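PDB 2P4H: vestitone reductase from Medicago sativa, which catalyses the stereospecific, NADPH-dependent reduction of (3R)-vestitone, the penultimate step in the biosynthesis of the defensive phytoalexin medicarpin. Local coordinates for residues Phe120-Ser125 and Val182-Leu187; Phe222-Val227 and Phe252-Glu257; Ala231-Tyr236 and Ala297-Lys302; Asn248-Ile253 and Pro287-Lys292. All coordinates share one frame; numbering follows the deposited sequence.

Contact 1. Residues Phe120-Ser125 and Val182-Leu187; sequences FIYTSS and VVTLIL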
loop_
_atom_site.group_PDB
_atom_site.type_symbol
_atom_site.label_atom_id
_atom_site.label_comp_id
_atom_site.label_asym_id
_atom_site.label_seq_id
_atom_site.Cartn_x
_atom_site.Cartn_y
_atom_site.Cartn_z
ATOM N N PHE A 120 12.576 -0.425 9.378
ATOM C CA PHE A 120 12.414 -0.878 8.000
ATOM C C PHE A 120 10.926 -1.185 7.889
ATOM O O PHE A 120 10.414 -2.045 8.607
ATOM C CB PHE A 120 13.241 -2.147 7.752
ATOM C CG PHE A 120 13.151 -2.676 6.346
ATOM C CD1 PHE A 120 12.031 -3.383 5.921
ATOM C CD2 PHE A 120 14.193 -2.464 5.442
ATOM C CE1 PHE A 120 11.948 -3.873 4.619
ATOM C CE2 PHE A 120 14.119 -2.949 4.140
ATOM C CZ PHE A 120 12.996 -3.656 3.725
ATOM N N ILE A 121 10.231 -0.467 7.014
ATOM C CA ILE A 121 8.797 -0.673 6.858
ATOM C C ILE A 121 8.484 -1.254 5.490
ATOM O O ILE A 121 8.777 -0.654 4.450
ATOM C CB ILE A 121 8.022 0.644 7.060
ATOM C CG1 ILE A 121 8.386 1.239 8.423
ATOM C CG2 ILE A 121 6.524 0.384 6.997
ATOM C CD1 ILE A 121 7.615 2.499 8.789
ATOM N N TYR A 122 7.888 -2.440 5.510
ATOM C CA TYR A 122 7.535 -3.157 4.294
ATOM C C TYR A 122 6.050 -3.052 3.997
ATOM O O TYR A 122 5.214 -3.289 4.868
ATOM C CB TYR A 122 7.909 -4.633 4.431
ATOM C CG TYR A 122 7.654 -5.428 3.176
ATOM C CD1 TYR A 122 8.453 -5.243 2.048
ATOM C CD2 TYR A 122 6.596 -6.335 3.096
ATOM C CE1 TYR A 122 8.209 -5.934 0.870
ATOM C CE2 TYR A 122 6.342 -7.036 1.910
ATOM C CZ TYR A 122 7.158 -6.823 0.805
ATOM O OH TYR A 122 6.922 -7.489 -0.377
ATOM N N THR A 123 5.736 -2.705 2.756
ATOM C CA THR A 123 4.359 -2.580 2.311
ATOM C C THR A 123 3.788 -3.942 1.938
ATOM O O THR A 123 4.266 -4.569 0.991
ATOM C CB THR A 123 4.271 -1.659 1.068
ATOM O OG1 THR A 123 4.576 -0.310 1.448
ATOM C CG2 THR A 123 2.883 -1.711 0.451
ATOM N N SER A 124 2.792 -4.415 2.685
ATOM C CA SER A 124 2.161 -5.684 2.347
ATOM C C SER A 124 0.765 -5.415 1.797
ATOM O O SER A 124 0.435 -4.272 1.471
ATOM C CB SER A 124 2.106 -6.637 3.544
ATOM O OG SER A 124 1.777 -7.946 3.093
ATOM N N SER A 125 -0.063 -6.453 1.732
ATOM C CA SER A 125 -1.378 -6.339 1.115
ATOM C C SER A 125 -2.447 -7.218 1.748
ATOM O O SER A 125 -2.136 -8.225 2.378
ATOM C CB SER A 125 -1.219 -6.716 -0.363
ATOM O OG SER A 125 -2.430 -7.129 -0.957
ATOM N N VAL A 182 11.779 -4.560 11.897
ATOM C CA VAL A 182 10.856 -4.584 10.776
ATOM C C VAL A 182 9.393 -4.447 11.155
ATOM O O VAL A 182 8.923 -5.046 12.120
ATOM C CB VAL A 182 11.000 -5.904 9.975
ATOM C CG1 VAL A 182 9.904 -6.008 8.914
ATOM C CG2 VAL A 182 12.373 -5.973 9.331
ATOM N N VAL A 183 8.689 -3.633 10.381
ATOM C CA VAL A 183 7.256 -3.461 10.537
ATOM C C VAL A 183 6.687 -3.715 9.150
ATOM O O VAL A 183 7.274 -3.301 8.147
ATOM C CB VAL A 183 6.860 -2.023 10.964
ATOM C CG1 VAL A 183 5.394 -1.759 10.626
ATOM C CG2 VAL A 183 7.081 -1.850 12.452
ATOM N N THR A 184 5.573 -4.434 9.087
ATOM C CA THR A 184 4.918 -4.668 7.812
ATOM C C THR A 184 3.525 -4.074 7.943
ATOM O O THR A 184 2.889 -4.179 8.996
ATOM C CB THR A 184 4.818 -6.173 7.447
ATOM O OG1 THR A 184 4.021 -6.861 8.418
ATOM C CG2 THR A 184 6.200 -6.794 7.380
ATOM N N LEU A 185 3.067 -3.416 6.888
ATOM C CA LEU A 185 1.744 -2.811 6.892
ATOM C C LEU A 185 0.857 -3.560 5.915
ATOM O O LEU A 185 1.139 -3.613 4.716
ATOM C CB LEU A 185 1.827 -1.333 6.499
ATOM C CG LEU A 185 2.355 -0.369 7.568
ATOM C CD1 LEU A 185 2.687 0.974 6.938
ATOM C CD2 LEU A 185 1.316 -0.200 8.669
ATOM N N ILE A 186 -0.205 -4.159 6.437
ATOM C CA ILE A 186 -1.138 -4.910 5.608
ATOM C C ILE A 186 -2.140 -3.889 5.077
ATOM O O ILE A 186 -3.016 -3.415 5.805
ATOM C CB ILE A 186 -1.831 -5.997 6.446
ATOM C CG1 ILE A 186 -0.768 -6.892 7.106
ATOM C CG2 ILE A 186 -2.751 -6.831 5.560
ATOM C CD1 ILE A 186 -1.311 -7.827 8.184
ATOM N N LEU A 187 -1.998 -3.556 3.798
ATOM C CA LEU A 187 -2.825 -2.534 3.169
ATOM C C LEU A 187 -3.951 -3.040 2.283
ATOM O O LEU A 187 -3.761 -3.928 1.456
ATOM C CB LEU A 187 -1.926 -1.593 2.358
ATOM C CG LEU A 187 -0.791 -0.933 3.147
ATOM C CD1 LEU A 187 0.141 -0.196 2.197
ATOM C CD2 LEU A 187 -1.369 0.022 4.174
#
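F120 O accepts from V183 N at 2.9 Å, the first of the backbone bonds that join two parallel strands. Y122 N then gives to V183 O and Y122 O accepts from L185 N, and S124 N meets L185 O on a more bent path (147° at the hydrogen). Beyond it, L187 N to S124 O is weak at 3.4 Å. Alpha hydrogens add to the pairing, with I121 CA 3.3 Å from V183 O. The two strands lie side by side in the seven-stranded parallel sheet of a Rossmann-type fold. Helices 95-111 and 158-177 cover the face of F120, Y122, V182 and T184, and helix 227-239 packs on I121, V183 and L185. Branched apolar side chains suit such a doubly covered sheet. I121 CG2, anti to the backbone N, meets L185 CD1 at 3.9 Å, and T123 CG2 touches L187 CD1 at 3.6 Å, those two side chains crossing at about a right angle. The Y122 ring leads away to meet the ring of H80. Among the polar groups, the buried hydroxyls S124 OG and T184 OG1 bond the two carboxylate oxygens of E168, while S125 OG turns to S127 OG.

Contact 2. Residues Phe222-Val227 and Phe252-Glu257; sequences FHMVHV and FIVPIE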
loop_
_atom_site.group_PDB
_atom_site.type_symbol
_atom_site.label_atom_id
_atom_site.label_comp_id
_atom_site.label_asym_id
_atom_site.label_seq_id
_atom_site.Cartn_x
_atom_site.Cartn_y
_atom_site.Cartn_z
ATOM N N PHE A 222 -15.588 -3.588 0.179
ATOM C CA PHE A 222 -14.197 -3.159 0.106
ATOM C C PHE A 222 -13.519 -2.792 1.417
ATOM O O PHE A 222 -14.065 -1.988 2.181
ATOM C CB PHE A 222 -14.087 -1.892 -0.765
ATOM C CG PHE A 222 -14.611 -2.031 -2.171
ATOM C CD1 PHE A 222 -13.727 -2.059 -3.242
ATOM C CD2 PHE A 222 -15.980 -2.063 -2.433
ATOM C CE1 PHE A 222 -14.191 -2.110 -4.556
ATOM C CE2 PHE A 222 -16.454 -2.114 -3.752
ATOM C CZ PHE A 222 -15.551 -2.136 -4.809
ATOM N N HIS A 223 -12.347 -3.367 1.694
ATOM C CA HIS A 223 -11.590 -2.900 2.852
ATOM C C HIS A 223 -10.790 -1.751 2.215
ATOM O O HIS A 223 -10.258 -1.889 1.105
ATOM C CB HIS A 223 -10.693 -3.982 3.509
ATOM C CG HIS A 223 -10.106 -5.003 2.580
ATOM N ND1 HIS A 223 -10.096 -6.346 2.895
ATOM C CD2 HIS A 223 -9.397 -4.883 1.431
ATOM C CE1 HIS A 223 -9.404 -7.008 1.985
ATOM N NE2 HIS A 223 -8.969 -6.144 1.085
ATOM N N MET A 224 -10.743 -0.605 2.892
ATOM C CA MET A 224 -10.097 0.583 2.329
ATOM C C MET A 224 -9.336 1.445 3.331
ATOM O O MET A 224 -9.524 1.323 4.543
ATOM C CB MET A 224 -11.171 1.462 1.663
ATOM C CG MET A 224 -12.180 0.704 0.794
ATOM S SD MET A 224 -13.457 1.771 0.083
ATOM C CE MET A 224 -12.523 2.522 -1.241
ATOM N N VAL A 225 -8.489 2.329 2.801
ATOM C CA VAL A 225 -7.709 3.267 3.609
ATOM C C VAL A 225 -7.347 4.475 2.745
ATOM O O VAL A 225 -7.204 4.352 1.531
ATOM C CB VAL A 225 -6.399 2.618 4.154
ATOM C CG1 VAL A 225 -5.444 2.294 3.010
ATOM C CG2 VAL A 225 -5.733 3.547 5.163
ATOM N N HIS A 226 -7.226 5.640 3.374
ATOM C CA HIS A 226 -6.854 6.861 2.662
ATOM C C HIS A 226 -5.336 6.818 2.479
ATOM O O HIS A 226 -4.598 6.548 3.429
ATOM C CB HIS A 226 -7.249 8.092 3.487
ATOM C CG HIS A 226 -7.144 9.385 2.738
ATOM N ND1 HIS A 226 -5.952 9.862 2.237
ATOM C CD2 HIS A 226 -8.086 10.300 2.407
ATOM C CE1 HIS A 226 -6.165 11.017 1.630
ATOM N NE2 HIS A 226 -7.451 11.304 1.718
ATOM N N VAL A 227 -4.870 7.082 1.262
ATOM C CA VAL A 227 -3.441 7.044 0.982
ATOM C C VAL A 227 -2.604 7.929 1.907
ATOM O O VAL A 227 -1.490 7.557 2.276
ATOM C CB VAL A 227 -3.148 7.415 -0.500
ATOM C CG1 VAL A 227 -3.451 8.881 -0.757
ATOM C CG2 VAL A 227 -1.698 7.094 -0.842
ATOM N N PHE A 252 -11.400 1.263 7.151
ATOM C CA PHE A 252 -12.732 1.209 6.568
ATOM C C PHE A 252 -13.120 -0.137 5.969
ATOM O O PHE A 252 -12.288 -0.840 5.394
ATOM C CB PHE A 252 -12.874 2.263 5.453
ATOM C CG PHE A 252 -12.298 3.617 5.787
ATOM C CD1 PHE A 252 -12.574 4.239 7.002
ATOM C CD2 PHE A 252 -11.516 4.293 4.852
ATOM C CE1 PHE A 252 -12.079 5.520 7.279
ATOM C CE2 PHE A 252 -11.021 5.570 5.118
ATOM C CZ PHE A 252 -11.304 6.183 6.334
ATOM N N ILE A 253 -14.393 -0.488 6.117
ATOM C CA ILE A 253 -14.945 -1.690 5.505
ATOM C C ILE A 253 -16.241 -1.138 4.911
ATOM O O ILE A 253 -17.136 -0.673 5.627
ATOM C CB ILE A 253 -15.146 -2.850 6.523
ATOM C CG1 ILE A 253 -15.625 -4.093 5.773
ATOM C CG2 ILE A 253 -16.079 -2.447 7.649
ATOM C CD1 ILE A 253 -14.639 -4.591 4.715
ATOM N N VAL A 254 -16.309 -1.165 3.583
ATOM C CA VAL A 254 -17.404 -0.547 2.852
ATOM C C VAL A 254 -18.218 -1.390 1.883
ATOM O O VAL A 254 -17.750 -1.723 0.791
ATOM C CB VAL A 254 -16.845 0.662 2.057
ATOM C CG1 VAL A 254 -17.979 1.497 1.491
ATOM C CG2 VAL A 254 -15.932 1.498 2.956
ATOM N N PRO A 255 -19.454 -1.740 2.265
ATOM C CA PRO A 255 -20.294 -2.536 1.366
ATOM C C PRO A 255 -20.614 -1.654 0.161
ATOM O O PRO A 255 -20.755 -0.437 0.300
ATOM C CB PRO A 255 -21.535 -2.818 2.207
ATOM C CG PRO A 255 -21.005 -2.828 3.611
ATOM C CD PRO A 255 -20.060 -1.646 3.607
ATOM N N ILE A 256 -20.743 -2.253 -1.014
ATOM C CA ILE A 256 -21.031 -1.469 -2.207
ATOM C C ILE A 256 -22.368 -0.720 -2.089
ATOM O O ILE A 256 -22.551 0.336 -2.697
ATOM C CB ILE A 256 -20.991 -2.377 -3.472
ATOM C CG1 ILE A 256 -20.915 -1.517 -4.732
ATOM C CG2 ILE A 256 -22.189 -3.309 -3.496
ATOM C CD1 ILE A 256 -20.503 -2.301 -5.968
ATOM N N GLU A 257 -23.290 -1.257 -1.293
ATOM C CA GLU A 257 -24.587 -0.614 -1.090
ATOM C C GLU A 257 -24.418 0.693 -0.316
ATOM O O GLU A 257 -25.074 1.695 -0.614
ATOM C CB GLU A 257 -25.537 -1.546 -0.331
ATOM C CG GLU A 257 -25.904 -2.831 -1.076
ATOM C CD GLU A 257 -24.883 -3.951 -0.914
ATOM O OE1 GLU A 257 -25.118 -5.044 -1.475
ATOM O OE2 GLU A 257 -23.853 -3.759 -0.231
#
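F222 to M224 and F252 to V254 form a short antiparallel strand pair in the small mixed sheet that accompanies the Rossmann-type domain, with strand 189-191 also pairing with strand 219-226. F222 with V254 and M224 with F252 are hydrogen-bonded pairs, and H223 with I253 between them is a non-hydrogen-bonded one. The two axes run at 135°, so the pair is well short of straight antiparallel. Of the four backbone bonds, V254 N to F222 O is 2.8 Å long, and F252 N to M224 O, at 3.2 Å, is the longest.

One face is apolar. The M224 side chain crosses V254 at about a right angle, its SD, anti to CA (chi2 178°), lying 3.8 Å from V254 CG2. M224 and F252 both rest on M308 of helix 305-319, a place for flexible or broad apolar groups. The F252 ring lies beside the backbone of the partner strand, with F252 CD2 3.6 Å from M224 O. On the other face I253 CD1 reaches F222 O at 3.7 Å, and the imidazole of H223 leads away to bond P287 O through ND1. H226 ends the strand and N-caps the next helix: ND1 accepts from D228 N, and NE2 is bonded to D311, one use for each ring nitrogen. At the opposite end of the pairing, V254 O lies in the plane of the F222 ring, at its edge, 3.7 Å from F222 CD2.

Contact 3. Residues Ala231-Tyr236 and Ala297-Lys302; sequences ARAHIY and AGFDFK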
loop_
_atom_site.group_PDB
_atom_site.type_symbol
_atom_site.label_atom_id
_atom_site.label_comp_id
_atom_site.label_asym_id
_atom_site.label_seq_id
_atom_site.Cartn_x
_atom_site.Cartn_y
_atom_site.Cartn_z
ATOM N N ALA A 231 0.655 7.115 4.482
ATOM C CA ALA A 231 1.913 7.848 4.586
ATOM C C ALA A 231 2.119 8.257 6.045
ATOM O O ALA A 231 3.219 8.140 6.582
ATOM C CB ALA A 231 1.887 9.083 3.684
ATOM N N ARG A 232 1.053 8.729 6.686
ATOM C CA ARG A 232 1.139 9.131 8.087
ATOM C C ARG A 232 1.518 7.944 8.975
ATOM O O ARG A 232 2.289 8.097 9.919
ATOM C CB ARG A 232 -0.189 9.737 8.553
ATOM C CG ARG A 232 -0.484 11.108 7.950
ATOM C CD ARG A 232 -1.812 11.700 8.431
ATOM N NE ARG A 232 -1.826 11.932 9.874
ATOM C CZ ARG A 232 -2.375 11.112 10.766
ATOM N NH1 ARG A 232 -2.977 10.001 10.373
ATOM N NH2 ARG A 232 -2.298 11.393 12.061
ATOM N N ALA A 233 0.984 6.762 8.665
ATOM C CA ALA A 233 1.291 5.565 9.448
ATOM C C ALA A 233 2.769 5.206 9.332
ATOM O O ALA A 233 3.379 4.774 10.308
ATOM C CB ALA A 233 0.427 4.398 8.986
ATOM N N HIS A 234 3.341 5.373 8.141
ATOM C CA HIS A 234 4.759 5.088 7.932
ATOM C C HIS A 234 5.606 5.990 8.823
ATOM O O HIS A 234 6.514 5.526 9.511
ATOM C CB HIS A 234 5.156 5.326 6.466
ATOM C CG HIS A 234 4.824 4.189 5.549
ATOM N ND1 HIS A 234 5.777 3.322 5.055
ATOM C CD2 HIS A 234 3.644 3.790 5.021
ATOM C CE1 HIS A 234 5.196 2.439 4.261
ATOM N NE2 HIS A 234 3.902 2.702 4.223
ATOM N N ILE A 235 5.305 7.283 8.809
ATOM C CA ILE A 235 6.058 8.232 9.615
ATOM C C ILE A 235 5.869 7.954 11.105
ATOM O O ILE A 235 6.822 8.010 11.880
ATOM C CB ILE A 235 5.641 9.680 9.270
ATOM C CG1 ILE A 235 6.043 9.992 7.824
ATOM C CG2 ILE A 235 6.305 10.664 10.230
ATOM C CD1 ILE A 235 5.591 11.358 7.330
ATOM N N TYR A 236 4.643 7.631 11.502
ATOM C CA TYR A 236 4.358 7.334 12.901
ATOM C C TYR A 236 5.181 6.145 13.403
ATOM O O TYR A 236 5.804 6.207 14.466
ATOM C CB TYR A 236 2.869 7.027 13.092
ATOM C CG TYR A 236 2.507 6.759 14.534
ATOM C CD1 TYR A 236 2.243 7.811 15.413
ATOM C CD2 TYR A 236 2.492 5.460 15.037
ATOM C CE1 TYR A 236 1.979 7.574 16.757
ATOM C CE2 TYR A 236 2.233 5.209 16.383
ATOM C CZ TYR A 236 1.976 6.271 17.236
ATOM O OH TYR A 236 1.711 6.027 18.563
ATOM N N ALA A 297 -1.667 1.075 19.388
ATOM C CA ALA A 297 -0.277 1.504 19.419
ATOM C C ALA A 297 -0.145 3.019 19.457
ATOM O O ALA A 297 0.964 3.540 19.557
ATOM C CB ALA A 297 0.479 0.942 18.216
ATOM N N GLY A 298 -1.270 3.722 19.363
ATOM C CA GLY A 298 -1.224 5.172 19.435
ATOM C C GLY A 298 -1.432 5.951 18.152
ATOM O O GLY A 298 -1.545 7.176 18.197
ATOM N N PHE A 299 -1.473 5.267 17.012
ATOM C CA PHE A 299 -1.685 5.947 15.739
ATOM C C PHE A 299 -3.135 6.401 15.622
ATOM O O PHE A 299 -4.050 5.693 16.029
ATOM C CB PHE A 299 -1.362 5.011 14.571
ATOM C CG PHE A 299 -1.582 5.638 13.222
ATOM C CD1 PHE A 299 -0.758 6.668 12.776
ATOM C CD2 PHE A 299 -2.631 5.217 12.406
ATOM C CE1 PHE A 299 -0.975 7.271 11.535
ATOM C CE2 PHE A 299 -2.855 5.817 11.161
ATOM C CZ PHE A 299 -2.025 6.843 10.728
ATOM N N ASP A 300 -3.339 7.587 15.063
ATOM C CA ASP A 300 -4.686 8.116 14.882
ATOM C C ASP A 300 -4.923 8.415 13.412
ATOM O O ASP A 300 -4.133 9.119 12.784
ATOM C CB ASP A 300 -4.879 9.404 15.690
ATOM C CG ASP A 300 -4.792 9.175 17.185
ATOM O OD1 ASP A 300 -3.707 8.796 17.670
ATOM O OD2 ASP A 300 -5.812 9.378 17.877
ATOM N N PHE A 301 -6.004 7.871 12.863
ATOM C CA PHE A 301 -6.338 8.127 11.471
ATOM C C PHE A 301 -6.899 9.536 11.346
ATOM O O PHE A 301 -7.693 9.980 12.177
ATOM C CB PHE A 301 -7.344 7.100 10.950
ATOM C CG PHE A 301 -6.735 5.756 10.678
ATOM C CD1 PHE A 301 -6.562 4.833 11.702
ATOM C CD2 PHE A 301 -6.267 5.445 9.406
ATOM C CE1 PHE A 301 -5.922 3.616 11.464
ATOM C CE2 PHE A 301 -5.625 4.232 9.155
ATOM C CZ PHE A 301 -5.452 3.317 10.185
ATOM N N LYS A 302 -6.480 10.228 10.294
ATOM C CA LYS A 302 -6.887 11.606 10.048
ATOM C C LYS A 302 -8.079 11.779 9.110
ATOM O O LYS A 302 -8.856 12.726 9.257
ATOM C CB LYS A 302 -5.689 12.376 9.487
ATOM C CG LYS A 302 -5.983 13.798 9.032
ATOM C CD LYS A 302 -4.716 14.475 8.533
ATOM C CE LYS A 302 -4.996 15.882 8.022
ATOM N NZ LYS A 302 -3.758 16.562 7.557
#
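F299 and Y236 form the tight part of this contact between helix 227-239 and the loop that follows helix 292-296. The buried F299 ring turns an edge toward the face of Y236 in an offset edge-to-face pair, the planes at 63° and the centroids 5.6 Å apart. F299 CB in turn lies over the Y236 face as a CH-pi contact, and F299 CD1 is 3.7 Å from Y236 CB. A233 CB sits over the F299 face, 3.9 Å from F299 CZ; so small a residue lets the ring come right up to the helix backbone, with CE1 3.5 Å from A233 N.

The outer side, toward solvent, is polar and built from long chains. The R232 chain bends at chi3 (62°), and its guanidinium meets D300 O end-on: NH1 at 2.8 Å and NH2 at 3.0 Å grip the one carbonyl oxygen, which lies close to the guanidinium plane. NH1 also makes a salt bridge to D229, whose OD1 accepts from K302 N as well. The aliphatic start of K302 covers one face of the guanidinium through CB, while its extended chain leads away. An alanine in place of R232 would probably leave D300 O without its two donors and D229 without its salt-bridge mate, and uncover K302 CB.

Where the loop begins, Y236 OH donates to A297 O at 2.8 Å. G298, at a positive phi of 106° where a side chain would also strike Y236 OH, ends helix 292-296 in a Schellman motif.

Contact 4. Residues Asn248-Ile253 and Pro287-Lys292; sequences NCSPFI and PDLNTK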
loop_
_atom_site.group_PDB
_atom_site.type_symbol
_atom_site.label_atom_id
_atom_site.label_comp_id
_atom_site.label_asym_id
_atom_site.label_seq_id
_atom_site.Cartn_x
_atom_site.Cartn_y
_atom_site.Cartn_z
ATOM N N ASN A 248 -2.248 -4.197 10.538
ATOM C CA ASN A 248 -3.280 -3.943 9.538
ATOM C C ASN A 248 -3.412 -2.419 9.518
ATOM O O ASN A 248 -3.308 -1.773 10.564
ATOM C CB ASN A 248 -4.639 -4.510 9.968
ATOM C CG ASN A 248 -4.816 -5.974 9.624
ATOM O OD1 ASN A 248 -4.186 -6.495 8.704
ATOM N ND2 ASN A 248 -5.708 -6.642 10.351
ATOM N N CYS A 249 -3.633 -1.847 8.343
ATOM C CA CYS A 249 -3.821 -0.397 8.216
ATOM C C CYS A 249 -5.024 -0.287 7.284
ATOM O O CYS A 249 -4.914 0.117 6.121
ATOM C CB CYS A 249 -2.577 0.239 7.602
ATOM S SG CYS A 249 -2.611 2.036 7.609
ATOM N N SER A 250 -6.185 -0.623 7.834
ATOM C CA SER A 250 -7.427 -0.709 7.072
ATOM C C SER A 250 -8.593 -0.251 7.946
ATOM O O SER A 250 -9.371 -1.070 8.434
ATOM C CB SER A 250 -7.591 -2.182 6.680
ATOM O OG SER A 250 -8.704 -2.428 5.858
ATOM N N PRO A 251 -8.745 1.070 8.128
ATOM C CA PRO A 251 -9.815 1.628 8.961
ATOM C C PRO A 251 -11.241 1.536 8.441
ATOM O O PRO A 251 -12.191 1.715 9.206
ATOM C CB PRO A 251 -9.379 3.079 9.136
ATOM C CG PRO A 251 -8.785 3.389 7.795
ATOM C CD PRO A 251 -7.943 2.148 7.517
ATOM N N PHE A 252 -11.400 1.263 7.151
ATOM C CA PHE A 252 -12.732 1.209 6.568
ATOM C C PHE A 252 -13.120 -0.137 5.969
ATOM O O PHE A 252 -12.288 -0.840 5.394
ATOM C CB PHE A 252 -12.874 2.263 5.453
ATOM C CG PHE A 252 -12.298 3.617 5.787
ATOM C CD1 PHE A 252 -12.574 4.239 7.002
ATOM C CD2 PHE A 252 -11.516 4.293 4.852
ATOM C CE1 PHE A 252 -12.079 5.520 7.279
ATOM C CE2 PHE A 252 -11.021 5.570 5.118
ATOM C CZ PHE A 252 -11.304 6.183 6.334
ATOM N N ILE A 253 -14.393 -0.488 6.117
ATOM C CA ILE A 253 -14.945 -1.690 5.505
ATOM C C ILE A 253 -16.241 -1.138 4.911
ATOM O O ILE A 253 -17.136 -0.673 5.627
ATOM C CB ILE A 253 -15.146 -2.850 6.523
ATOM C CG1 ILE A 253 -15.625 -4.093 5.773
ATOM C CG2 ILE A 253 -16.079 -2.447 7.649
ATOM C CD1 ILE A 253 -14.639 -4.591 4.715
ATOM N N PRO A 287 -13.023 -9.271 3.604
ATOM C CA PRO A 287 -13.021 -9.199 5.063
ATOM C C PRO A 287 -12.560 -7.857 5.605
ATOM O O PRO A 287 -11.807 -7.128 4.956
ATOM C CB PRO A 287 -12.066 -10.322 5.456
ATOM C CG PRO A 287 -11.065 -10.293 4.349
ATOM C CD PRO A 287 -11.934 -10.137 3.118
ATOM N N ASP A 288 -13.036 -7.537 6.800
ATOM C CA ASP A 288 -12.646 -6.318 7.489
ATOM C C ASP A 288 -11.289 -6.656 8.115
ATOM O O ASP A 288 -11.165 -7.645 8.844
ATOM C CB ASP A 288 -13.689 -5.996 8.571
ATOM C CG ASP A 288 -13.351 -4.753 9.384
ATOM O OD1 ASP A 288 -12.478 -3.963 8.970
ATOM O OD2 ASP A 288 -13.985 -4.559 10.442
ATOM N N LEU A 289 -10.262 -5.875 7.794
ATOM C CA LEU A 289 -8.936 -6.108 8.357
ATOM C C LEU A 289 -8.847 -5.235 9.610
ATOM O O LEU A 289 -8.485 -4.058 9.546
ATOM C CB LEU A 289 -7.850 -5.744 7.332
ATOM C CG LEU A 289 -8.058 -6.344 5.931
ATOM C CD1 LEU A 289 -6.891 -5.966 5.033
ATOM C CD2 LEU A 289 -8.186 -7.861 6.013
ATOM N N ASN A 290 -9.212 -5.836 10.742
ATOM C CA ASN A 290 -9.242 -5.174 12.049
ATOM C C ASN A 290 -7.963 -4.389 12.301
ATOM O O ASN A 290 -6.877 -4.954 12.356
ATOM C CB ASN A 290 -9.450 -6.231 13.136
ATOM C CG ASN A 290 -9.895 -5.643 14.459
ATOM O OD1 ASN A 290 -10.325 -6.378 15.357
ATOM N ND2 ASN A 290 -9.798 -4.327 14.596
ATOM N N THR A 291 -8.109 -3.080 12.469
ATOM C CA THR A 291 -6.970 -2.197 12.661
ATOM C C THR A 291 -6.798 -1.736 14.114
ATOM O O THR A 291 -6.124 -0.745 14.411
ATOM C CB THR A 291 -7.107 -1.040 11.636
ATOM O OG1 THR A 291 -7.050 -1.616 10.323
ATOM C CG2 THR A 291 -6.002 -0.013 11.758
ATOM N N LYS A 292 -7.379 -2.508 15.027
ATOM C CA LYS A 292 -7.283 -2.217 16.452
ATOM C C LYS A 292 -5.832 -2.213 16.952
ATOM O O LYS A 292 -5.465 -1.379 17.774
ATOM C CB LYS A 292 -8.105 -3.241 17.241
ATOM C CG LYS A 292 -8.005 -3.102 18.753
ATOM C CD LYS A 292 -8.966 -4.062 19.442
ATOM C CE LYS A 292 -8.834 -4.006 20.959
ATOM N NZ LYS A 292 -7.495 -4.472 21.417
HETATM O O HOH W 1 -11.258 -3.212 6.638
HETATM O O HOH W 2 -11.649 -1.528 9.925
#
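P287 begins the second side of the contact, its carbonyl O meeting I253 CD1 at 3.8 Å. Next, D288 crosses I253 obliquely, its CB and CG meeting I253 CG1 and CB, and its OD1 takes up the polar work: one water joins it to S250 O, and a second, 2.7 Å from OD1, is also bonded to S250 OG and accepts from L289 N. A short acid suits this spot, since its apolar root packs while its tip reaches water. L289 CB then presses against S250 CB at 3.6 Å, where a small residue allows close approach. N290 offers its backbone O to N248 ND2 at 2.9 Å; the bond is fairly straight (166°) and lies in the amide plane of N248, though the donor stands well above the plane of the carbonyl.

T291 ties the two segments together through its hydroxyl. Its OG1, set beside the backbone N (chi1 -62°), accepts from S250 N at 2.8 Å and donates to L289 O at 2.9 Å, while CG2 rests 3.4 Å from N248 O. A valine in its place would probably leave S250 N without this acceptor and L289 O without this donor. T291 stands at the N-cap position of helix 292-296, yet its hydroxyl serves these bonds and makes no capping bond.

Behind L289, the short strand 288-289 pairs in parallel with strand 138-139; N248 closes strand 245-248 at the edge of the large parallel sheet, against I186, and F252 opens strand 252-255.

In the fold
Contact 1 lies in the parallel sheet close to the predicted NADP(+) site: the side chain of T123 is about 4 Å from that of L13, and that of S125 about 4 Å from that of Y160, a cofactor residue by similarity. Helix 227-239 brings contact 3 against it, with I121 CD1 3.3 Å from H234 O. Contact 4 continues the sheet, I186 O meeting C249 N at 3.0 Å in a probable hydrogen bond. Contacts 2 and 4 share F252 and I253, their centres about 9 Å apart. F301 joins contact 3 to contact 4, its CE1 3.6 Å from T291 CG2. Contacts 2, 3 and 4 stand farther from L13, at about 8 to 9 Å between side chains (V225, A233 and C249 respectively).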